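Local coordinates for DNA polymerase sliding clamp (Archaeoglobus fulgidus, PDB 1RWZ), which forms a homotrimeric ring through which DNA passes and probably tethers the DNA polymerase and other DNA-processing proteins to their template, at residues 23-28 with 69-74; 32-37 with 47-52; 191-196 with 213-218. All blocks are in the same frame, centred on the assembly; numbering follows the deposited sequence.

Contact 1: 23-28 with 69-74; sequences SEARIH and VDMDRI
Asp-70, paired with Glu-24 across the two strands, carries a flat carboxylate at the start of helix 71-78, where the Ser-23 carbonyl also arrives. Asp-70, the N-cap residue of this helix, accepts a capping bond at OD1 from Arg-73 N, which stands above the carboxylate plane. Its other oxygen, OD2, forms a salt bridge with Arg-73 NE, and Arg-73 NH1 forms another with Asp-170 of a neighbouring subunit. Ser-23 O accepts two weak bonds from the first turn of the helix, from Met-71 N (2.8 Å) and Asp-72 N (3.4 Å). Beside this cap the strands run antiparallel: Ala-25 N donates to Val-69 O (3.0 Å), and Val-69 N to Ala-25 O (2.9 Å, 167° at the hydrogen). Met-71 CG is anti to its carbonyl carbon (chi1 -61°) and comes 3.9 Å from Ala-25 CB. Further along, the side chains of Ile-27 and Val-69 cross obliquely, CG1 of Ile-27 3.8 Å from CG2 of Val-69. Strand 65-70, outermost in its sheet within this chain, runs straight into helix 71-78. Glu-24 and Asp-70 pack against Ile-111 on one face; on the other, Ala-25 and Met-71 pack on Ile-18 of helix 8-19, and Ile-27 on strand 33-39.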
loop_
_atom_site.group_PDB
_atom_site.type_symbol
_atom_site.label_atom_id
_atom_site.label_comp_id
_atom_site.label_asym_id
_atom_site.label_seq_id
_atom_site.Cartn_x
_atom_site.Cartn_y
_atom_site.Cartn_z
ATOM N N SER A 23 23.150 9.718 -10.443
ATOM C CA SER A 23 22.262 10.861 -10.263
ATOM C C SER A 23 22.317 11.831 -11.439
ATOM O O SER A 23 21.485 12.733 -11.549
ATOM C CB SER A 23 22.608 11.593 -8.963
ATOM O OG SER A 23 23.925 12.103 -9.007
ATOM N N GLU A 24 23.305 11.647 -12.310
ATOM C CA GLU A 24 23.470 12.478 -13.498
ATOM C C GLU A 24 23.866 11.544 -14.626
ATOM O O GLU A 24 24.501 10.517 -14.385
ATOM C CB GLU A 24 24.599 13.494 -13.325
ATOM C CG GLU A 24 24.575 14.300 -12.051
ATOM C CD GLU A 24 25.716 15.292 -12.009
ATOM O OE1 GLU A 24 26.870 14.874 -12.249
ATOM O OE2 GLU A 24 25.464 16.485 -11.739
ATOM N N ALA A 25 23.521 11.901 -15.855
ATOM C CA ALA A 25 23.867 11.052 -16.982
ATOM C C ALA A 25 23.811 11.773 -18.314
ATOM O O ALA A 25 23.091 12.762 -18.473
ATOM C CB ALA A 25 22.942 9.836 -17.014
ATOM N N ARG A 26 24.589 11.277 -19.271
ATOM C CA ARG A 26 24.595 11.840 -20.610
ATOM C C ARG A 26 23.542 11.077 -21.398
ATOM O O ARG A 26 23.540 9.846 -21.396
ATOM C CB ARG A 26 25.943 11.634 -21.305
ATOM C CG ARG A 26 27.091 12.495 -20.806
ATOM C CD ARG A 26 28.243 12.430 -21.810
ATOM N NE ARG A 26 29.477 13.024 -21.302
ATOM C CZ ARG A 26 30.129 12.578 -20.235
ATOM N NH1 ARG A 26 29.662 11.535 -19.566
ATOM N NH2 ARG A 26 31.248 13.171 -19.840
ATOM N N ILE A 27 22.651 11.801 -22.060
ATOM C CA ILE A 27 21.612 11.172 -22.868
ATOM C C ILE A 27 21.883 11.525 -24.320
ATOM O O ILE A 27 21.938 12.700 -24.681
ATOM C CB ILE A 27 20.206 11.683 -22.496
ATOM C CG1 ILE A 27 19.957 11.484 -20.999
ATOM C CG2 ILE A 27 19.159 10.958 -23.336
ATOM C CD1 ILE A 27 20.103 10.068 -20.527
ATOM N N HIS A 28 22.056 10.504 -25.149
ATOM C CA HIS A 28 22.339 10.706 -26.560
ATOM C C HIS A 28 21.101 10.500 -27.415
ATOM O O HIS A 28 20.452 9.457 -27.336
ATOM C CB HIS A 28 23.409 9.717 -27.035
ATOM C CG HIS A 28 24.675 9.755 -26.236
ATOM N ND1 HIS A 28 25.678 10.669 -26.472
ATOM C CD2 HIS A 28 25.092 8.999 -25.193
ATOM C CE1 HIS A 28 26.659 10.477 -25.607
ATOM N NE2 HIS A 28 26.327 9.470 -24.820
ATOM N N VAL A 69 21.843 15.352 -18.130
ATOM C CA VAL A 69 20.619 15.425 -17.348
ATOM C C VAL A 69 20.744 15.048 -15.877
ATOM O O VAL A 69 21.430 14.087 -15.519
ATOM C CB VAL A 69 19.533 14.519 -17.982
ATOM C CG1 VAL A 69 18.215 14.685 -17.250
ATOM C CG2 VAL A 69 19.373 14.853 -19.451
ATOM N N ASP A 70 20.075 15.823 -15.028
ATOM C CA ASP A 70 20.048 15.554 -13.596
ATOM C C ASP A 70 18.982 14.472 -13.464
ATOM O O ASP A 70 17.783 14.760 -13.507
ATOM C CB ASP A 70 19.605 16.796 -12.822
ATOM C CG ASP A 70 19.607 16.582 -11.319
ATOM O OD1 ASP A 70 19.282 15.463 -10.863
ATOM O OD2 ASP A 70 19.922 17.544 -10.586
ATOM N N MET A 71 19.415 13.226 -13.312
ATOM C CA MET A 71 18.481 12.116 -13.210
ATOM C C MET A 71 17.619 12.105 -11.951
ATOM O O MET A 71 16.495 11.612 -11.985
ATOM C CB MET A 71 19.231 10.791 -13.350
ATOM C CG MET A 71 19.937 10.636 -14.690
ATOM S SD MET A 71 18.850 10.912 -16.112
ATOM C CE MET A 71 17.843 9.453 -16.035
ATOM N N ASP A 72 18.128 12.633 -10.842
ATOM C CA ASP A 72 17.319 12.661 -9.626
ATOM C C ASP A 72 16.087 13.531 -9.873
ATOM O O ASP A 72 14.980 13.182 -9.463
ATOM C CB ASP A 72 18.104 13.226 -8.437
ATOM C CG ASP A 72 19.218 12.306 -7.974
ATOM O OD1 ASP A 72 19.021 11.072 -7.972
ATOM O OD2 ASP A 72 20.286 12.823 -7.594
ATOM N N ARG A 73 16.281 14.658 -10.554
ATOM C CA ARG A 73 15.174 15.567 -10.850
ATOM C C ARG A 73 14.146 14.965 -11.800
ATOM O O ARG A 73 12.947 15.006 -11.524
ATOM C CB ARG A 73 15.693 16.875 -11.445
ATOM C CG ARG A 73 16.409 17.766 -10.456
ATOM C CD ARG A 73 16.748 19.109 -11.086
ATOM N NE ARG A 73 17.437 19.998 -10.155
ATOM C CZ ARG A 73 16.893 20.494 -9.046
ATOM N NH1 ARG A 73 15.642 20.194 -8.721
ATOM N NH2 ARG A 73 17.606 21.288 -8.257
ATOM N N ILE A 74 14.608 14.416 -12.921
ATOM C CA ILE A 74 13.692 13.816 -13.882
ATOM C C ILE A 74 12.922 12.686 -13.208
ATOM O O ILE A 74 11.733 12.495 -13.460
ATOM C CB ILE A 74 14.438 13.256 -15.122
ATOM C CG1 ILE A 74 15.152 14.389 -15.862
ATOM C CG2 ILE A 74 13.450 12.570 -16.063
ATOM C CD1 ILE A 74 14.234 15.496 -16.343
#

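Contact 2: 32-37 with 47-52; sequences KGLHSR and VIVDIP
His-35 and Asp-50 are paired across the beta hairpin of strands 33-39 and 45-52, a non-hydrogen-bonded antiparallel pair with their side chains side by side on one face. His-35 CG is anti to the backbone N (chi1 177°), and ND1 donates to Asp-50 OD2 at 2.8 Å, 157° at the hydrogen. OD2 lies at the ring edge, near the ring plane, while ND1 stands above the carboxylate plane, the two planes being 34° apart. A water donates to both Leu-34 O and Asp-50 OD2, giving that oxygen a second partner. Ile-48 CG2 lies 3.6 Å from His-35 CE1. On the opposite face Leu-34 and Ile-51 run side by side, CB to CB 4.1 Å, and Ser-36 pairs with Val-49, whose N donates to Ser-36 O at 2.7 Å. Outward from these, helix 8-19 covers Val-49 and Ile-51 with Val-14, strand 232-238 flanks Ile-48, and Ser-36 OG is hydrogen-bonded to Arg-26 O in the next strand. With ND1 donating and NE2 accepting, the ring is consistent with a neutral imidazole. Arg-37 NE supplies the NE2 bond at 3.0 Å, lying in the ring plane of His-35 and with NE2 in the guanidinium plane.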
loop_
_atom_site.group_PDB
_atom_site.type_symbol
_atom_site.label_atom_id
_atom_site.label_comp_id
_atom_site.label_asym_id
_atom_site.label_seq_id
_atom_site.Cartn_x
_atom_site.Cartn_y
_atom_site.Cartn_z
ATOM N N LYS A 32 19.269 6.659 -34.781
ATOM C CA LYS A 32 18.632 5.368 -34.537
ATOM C C LYS A 32 17.775 5.314 -33.270
ATOM O O LYS A 32 16.999 4.372 -33.081
ATOM C CB LYS A 32 19.700 4.270 -34.479
ATOM C CG LYS A 32 20.572 4.303 -33.226
ATOM C CD LYS A 32 22.060 4.124 -33.549
ATOM C CE LYS A 32 22.754 5.462 -33.849
ATOM N NZ LYS A 32 22.173 6.216 -35.002
ATOM N N GLY A 33 17.915 6.317 -32.405
ATOM C CA GLY A 33 17.135 6.340 -31.177
ATOM C C GLY A 33 17.900 6.897 -29.990
ATOM O O GLY A 33 18.978 7.474 -30.146
ATOM N N LEU A 34 17.342 6.721 -28.796
ATOM C CA LEU A 34 17.967 7.215 -27.575
ATOM C C LEU A 34 18.926 6.196 -26.970
ATOM O O LEU A 34 18.640 4.999 -26.932
ATOM C CB LEU A 34 16.880 7.590 -26.558
ATOM C CG LEU A 34 17.290 8.159 -25.194
ATOM C CD1 LEU A 34 16.129 8.957 -24.620
ATOM C CD2 LEU A 34 17.691 7.036 -24.244
ATOM N N HIS A 35 20.074 6.681 -26.504
ATOM C CA HIS A 35 21.077 5.825 -25.887
ATOM C C HIS A 35 21.669 6.505 -24.658
ATOM O O HIS A 35 21.878 7.715 -24.659
ATOM C CB HIS A 35 22.209 5.527 -26.874
ATOM C CG HIS A 35 23.320 4.713 -26.284
ATOM N ND1 HIS A 35 23.217 3.354 -26.068
ATOM C CD2 HIS A 35 24.541 5.074 -25.820
ATOM C CE1 HIS A 35 24.324 2.915 -25.497
ATOM N NE2 HIS A 35 25.143 3.938 -25.334
ATOM N N SER A 36 21.925 5.726 -23.612
ATOM C CA SER A 36 22.531 6.255 -22.392
ATOM C C SER A 36 23.210 5.122 -21.633
ATOM O O SER A 36 22.658 4.031 -21.507
ATOM C CB SER A 36 21.481 6.918 -21.496
ATOM O OG SER A 36 22.095 7.546 -20.378
ATOM N N ARG A 37 24.413 5.381 -21.133
ATOM C CA ARG A 37 25.152 4.368 -20.392
ATOM C C ARG A 37 25.822 5.034 -19.197
ATOM O O ARG A 37 26.202 6.207 -19.268
ATOM C CB ARG A 37 26.208 3.725 -21.291
ATOM C CG ARG A 37 27.332 4.674 -21.662
ATOM C CD ARG A 37 28.326 4.052 -22.623
ATOM N NE ARG A 37 27.805 3.979 -23.983
ATOM C CZ ARG A 37 28.558 3.737 -25.047
ATOM N NH1 ARG A 37 29.863 3.550 -24.899
ATOM N NH2 ARG A 37 28.013 3.678 -26.254
ATOM N N VAL A 47 24.916 0.342 -16.479
ATOM C CA VAL A 47 23.600 0.258 -17.107
ATOM C C VAL A 47 23.719 0.832 -18.515
ATOM O O VAL A 47 24.393 1.839 -18.736
ATOM C CB VAL A 47 22.518 1.032 -16.300
ATOM C CG1 VAL A 47 22.852 2.516 -16.238
ATOM C CG2 VAL A 47 21.137 0.804 -16.936
ATOM N N ILE A 48 23.089 0.164 -19.473
ATOM C CA ILE A 48 23.123 0.601 -20.857
ATOM C C ILE A 48 21.674 0.613 -21.318
ATOM O O ILE A 48 21.022 -0.430 -21.326
ATOM C CB ILE A 48 23.906 -0.382 -21.739
ATOM C CG1 ILE A 48 25.305 -0.622 -21.154
ATOM C CG2 ILE A 48 23.998 0.167 -23.158
ATOM C CD1 ILE A 48 26.031 -1.815 -21.767
ATOM N N VAL A 49 21.184 1.791 -21.687
ATOM C CA VAL A 49 19.805 1.956 -22.132
ATOM C C VAL A 49 19.724 2.309 -23.611
ATOM O O VAL A 49 20.429 3.194 -24.094
ATOM C CB VAL A 49 19.085 3.079 -21.341
ATOM C CG1 VAL A 49 17.690 3.314 -21.918
ATOM C CG2 VAL A 49 18.987 2.711 -19.871
ATOM N N ASP A 50 18.850 1.608 -24.323
ATOM C CA ASP A 50 18.635 1.863 -25.734
ATOM C C ASP A 50 17.143 1.872 -26.030
ATOM O O ASP A 50 16.444 0.905 -25.730
ATOM C CB ASP A 50 19.303 0.789 -26.603
ATOM C CG ASP A 50 20.807 0.971 -26.713
ATOM O OD1 ASP A 50 21.553 0.175 -26.106
ATOM O OD2 ASP A 50 21.240 1.918 -27.405
ATOM N N ILE A 51 16.659 2.977 -26.589
ATOM C CA ILE A 51 15.258 3.084 -26.986
ATOM C C ILE A 51 15.269 3.383 -28.482
ATOM O O ILE A 51 15.512 4.518 -28.895
ATOM C CB ILE A 51 14.507 4.234 -26.282
ATOM C CG1 ILE A 51 14.661 4.137 -24.767
ATOM C CG2 ILE A 51 13.015 4.156 -26.645
ATOM C CD1 ILE A 51 13.919 5.245 -24.014
ATOM N N PRO A 52 15.024 2.363 -29.318
ATOM C CA PRO A 52 15.013 2.551 -30.774
ATOM C C PRO A 52 13.993 3.621 -31.157
ATOM O O PRO A 52 12.958 3.762 -30.506
ATOM C CB PRO A 52 14.613 1.171 -31.298
ATOM C CG PRO A 52 15.113 0.240 -30.233
ATOM C CD PRO A 52 14.735 0.961 -28.965
HETATM O O HOH W 1 19.481 3.466 -29.467
#

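Contact 3: 191-196 with 213-218; sequences SMFSVD and IHLGTN
Ser-191, in edge strand 189-194, meets the turn after strand 210-215 at Asn-218, their CA atoms 5.1 Å apart, where Asn-218 takes up the left-handed helical conformation. The direct polar link is made by one hydroxyl. Ser-191 OG, anti to its carbonyl carbon (chi1 -69°), donates to Gly-216 O at 2.7 Å, coming from above the carbonyl plane. The same OG accepts from Asn-218 N at 2.8 Å, 131° at the hydrogen, and so bridges two backbone groups of the turn. A water extends the join, accepting from Met-192 N (2.9 Å) and donating to Asn-218 OD1 (3.1 Å). Beside the polar bridge is an apolar contact: Leu-215 CD1 sits at the edge of the Phe-193 ring, 4.0 Å from CE1, the two side chains crossing, and 4.2 Å from Ser-191 CB. Phe-193 also stacks edge-to-face with Phe-154 of strand 151-157, and Leu-215 packs on Phe-154 as well. Thus an edge strand of the four-stranded sheet is joined to the turn leaving the nine-stranded sheet that spans both domains. Because the buried hydroxyl both gives and receives a bond, its proton has a defined direction, and it satisfies a carbonyl and an amide of the turn.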
loop_
_atom_site.group_PDB
_atom_site.type_symbol
_atom_site.label_atom_id
_atom_site.label_comp_id
_atom_site.label_asym_id
_atom_site.label_seq_id
_atom_site.Cartn_x
_atom_site.Cartn_y
_atom_site.Cartn_z
ATOM N N SER A 191 29.345 -18.349 -11.961
ATOM C CA SER A 191 29.872 -17.133 -11.337
ATOM C C SER A 191 29.033 -16.763 -10.115
ATOM O O SER A 191 27.875 -17.161 -10.011
ATOM C CB SER A 191 29.856 -15.960 -12.327
ATOM O OG SER A 191 30.794 -16.136 -13.373
ATOM N N MET A 192 29.615 -16.003 -9.194
ATOM C CA MET A 192 28.895 -15.583 -7.993
ATOM C C MET A 192 28.681 -14.072 -8.021
ATOM O O MET A 192 29.560 -13.329 -8.456
ATOM C CB MET A 192 29.672 -15.979 -6.734
ATOM C CG MET A 192 28.937 -15.663 -5.441
ATOM S SD MET A 192 29.511 -16.655 -4.052
ATOM C CE MET A 192 28.115 -17.675 -3.770
ATOM N N PHE A 193 27.514 -13.623 -7.557
ATOM C CA PHE A 193 27.181 -12.199 -7.566
ATOM C C PHE A 193 26.466 -11.710 -6.317
ATOM O O PHE A 193 25.895 -12.496 -5.562
ATOM C CB PHE A 193 26.286 -11.864 -8.768
ATOM C CG PHE A 193 26.870 -12.264 -10.087
ATOM C CD1 PHE A 193 26.487 -13.457 -10.700
ATOM C CD2 PHE A 193 27.834 -11.470 -10.698
ATOM C CE1 PHE A 193 27.064 -13.854 -11.904
ATOM C CE2 PHE A 193 28.420 -11.854 -11.900
ATOM C CZ PHE A 193 28.037 -13.051 -12.505
ATOM N N SER A 194 26.495 -10.393 -6.129
ATOM C CA SER A 194 25.835 -9.737 -5.006
ATOM C C SER A 194 24.330 -9.661 -5.227
ATOM O O SER A 194 23.869 -9.136 -6.244
ATOM C CB SER A 194 26.378 -8.319 -4.831
ATOM O OG SER A 194 25.411 -7.487 -4.208
ATOM N N VAL A 195 23.568 -10.170 -4.266
ATOM C CA VAL A 195 22.111 -10.150 -4.348
ATOM C C VAL A 195 21.570 -8.723 -4.293
ATOM O O VAL A 195 20.576 -8.412 -4.949
ATOM C CB VAL A 195 21.471 -10.974 -3.200
ATOM C CG1 VAL A 195 19.958 -10.773 -3.182
ATOM C CG2 VAL A 195 21.786 -12.448 -3.383
ATOM N N ASP A 196 22.221 -7.859 -3.514
ATOM C CA ASP A 196 21.780 -6.471 -3.381
ATOM C C ASP A 196 21.615 -5.784 -4.732
ATOM O O ASP A 196 20.590 -5.142 -4.994
ATOM C CB ASP A 196 22.763 -5.660 -2.528
ATOM C CG ASP A 196 22.787 -6.099 -1.076
ATOM O OD1 ASP A 196 21.702 -6.244 -0.475
ATOM O OD2 ASP A 196 23.898 -6.285 -0.527
ATOM N N ILE A 213 20.142 -13.507 -20.282
ATOM C CA ILE A 213 21.324 -13.515 -19.430
ATOM C C ILE A 213 22.512 -14.046 -20.216
ATOM O O ILE A 213 22.415 -15.098 -20.842
ATOM C CB ILE A 213 21.125 -14.440 -18.213
ATOM C CG1 ILE A 213 19.877 -14.022 -17.432
ATOM C CG2 ILE A 213 22.376 -14.411 -17.324
ATOM C CD1 ILE A 213 19.494 -15.000 -16.329
ATOM N N HIS A 214 23.621 -13.309 -20.192
ATOM C CA HIS A 214 24.857 -13.739 -20.851
ATOM C C HIS A 214 25.776 -14.026 -19.665
ATOM O O HIS A 214 26.091 -13.128 -18.884
ATOM C CB HIS A 214 25.413 -12.617 -21.727
ATOM C CG HIS A 214 24.511 -12.242 -22.863
ATOM N ND1 HIS A 214 24.437 -12.973 -24.029
ATOM C CD2 HIS A 214 23.618 -11.234 -22.994
ATOM C CE1 HIS A 214 23.538 -12.430 -24.831
ATOM N NE2 HIS A 214 23.025 -11.374 -24.226
ATOM N N LEU A 215 26.198 -15.279 -19.534
ATOM C CA LEU A 215 26.998 -15.699 -18.393
ATOM C C LEU A 215 28.303 -16.419 -18.709
ATOM O O LEU A 215 28.368 -17.246 -19.618
ATOM C CB LEU A 215 26.135 -16.607 -17.509
ATOM C CG LEU A 215 26.658 -17.188 -16.194
ATOM C CD1 LEU A 215 26.795 -16.082 -15.156
ATOM C CD2 LEU A 215 25.681 -18.246 -15.691
ATOM N N GLY A 216 29.330 -16.105 -17.923
ATOM C CA GLY A 216 30.630 -16.735 -18.076
ATOM C C GLY A 216 31.096 -17.217 -16.710
ATOM O O GLY A 216 30.304 -17.282 -15.768
ATOM N N THR A 217 32.376 -17.553 -16.584
ATOM C CA THR A 217 32.916 -18.033 -15.314
ATOM C C THR A 217 33.899 -17.001 -14.765
ATOM O O THR A 217 34.927 -16.724 -15.385
ATOM C CB THR A 217 33.613 -19.400 -15.504
ATOM O OG1 THR A 217 32.630 -20.380 -15.867
ATOM C CG2 THR A 217 34.316 -19.840 -14.228
ATOM N N ASN A 218 33.555 -16.436 -13.608
ATOM C CA ASN A 218 34.339 -15.397 -12.944
ATOM C C ASN A 218 34.422 -14.160 -13.834
ATOM O O ASN A 218 35.426 -13.452 -13.864
ATOM C CB ASN A 218 35.737 -15.912 -12.587
ATOM C CG ASN A 218 35.695 -17.024 -11.561
ATOM O OD1 ASN A 218 35.034 -16.902 -10.526
ATOM N ND2 ASN A 218 36.396 -18.116 -11.839
HETATM O O HOH W 2 32.345 -15.497 -9.975
#

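In the fold
Contacts 1 and 2 lie in the N-terminal domain, their centres about 13 Å apart. Contact 2 is nested within the loop that contact 1 closes; contact 3 follows later, in the C-terminal domain. Strands 65-70, 24-30, 33-39 and 45-52 are consecutive in one antiparallel sheet, so contacts 1 and 2 share the border between strands 24-30 and 33-39. Through strands 232-238 and 221-227 this sheet continues to strand 210-215 of contact 3, whose centre is about 28 Å from that of contact 1 and 23 Å from that of contact 2, across the chain's centre. There contact 3 joins the shared sheet to a four-stranded one. One sheet thus spans both domains of each ring subunit.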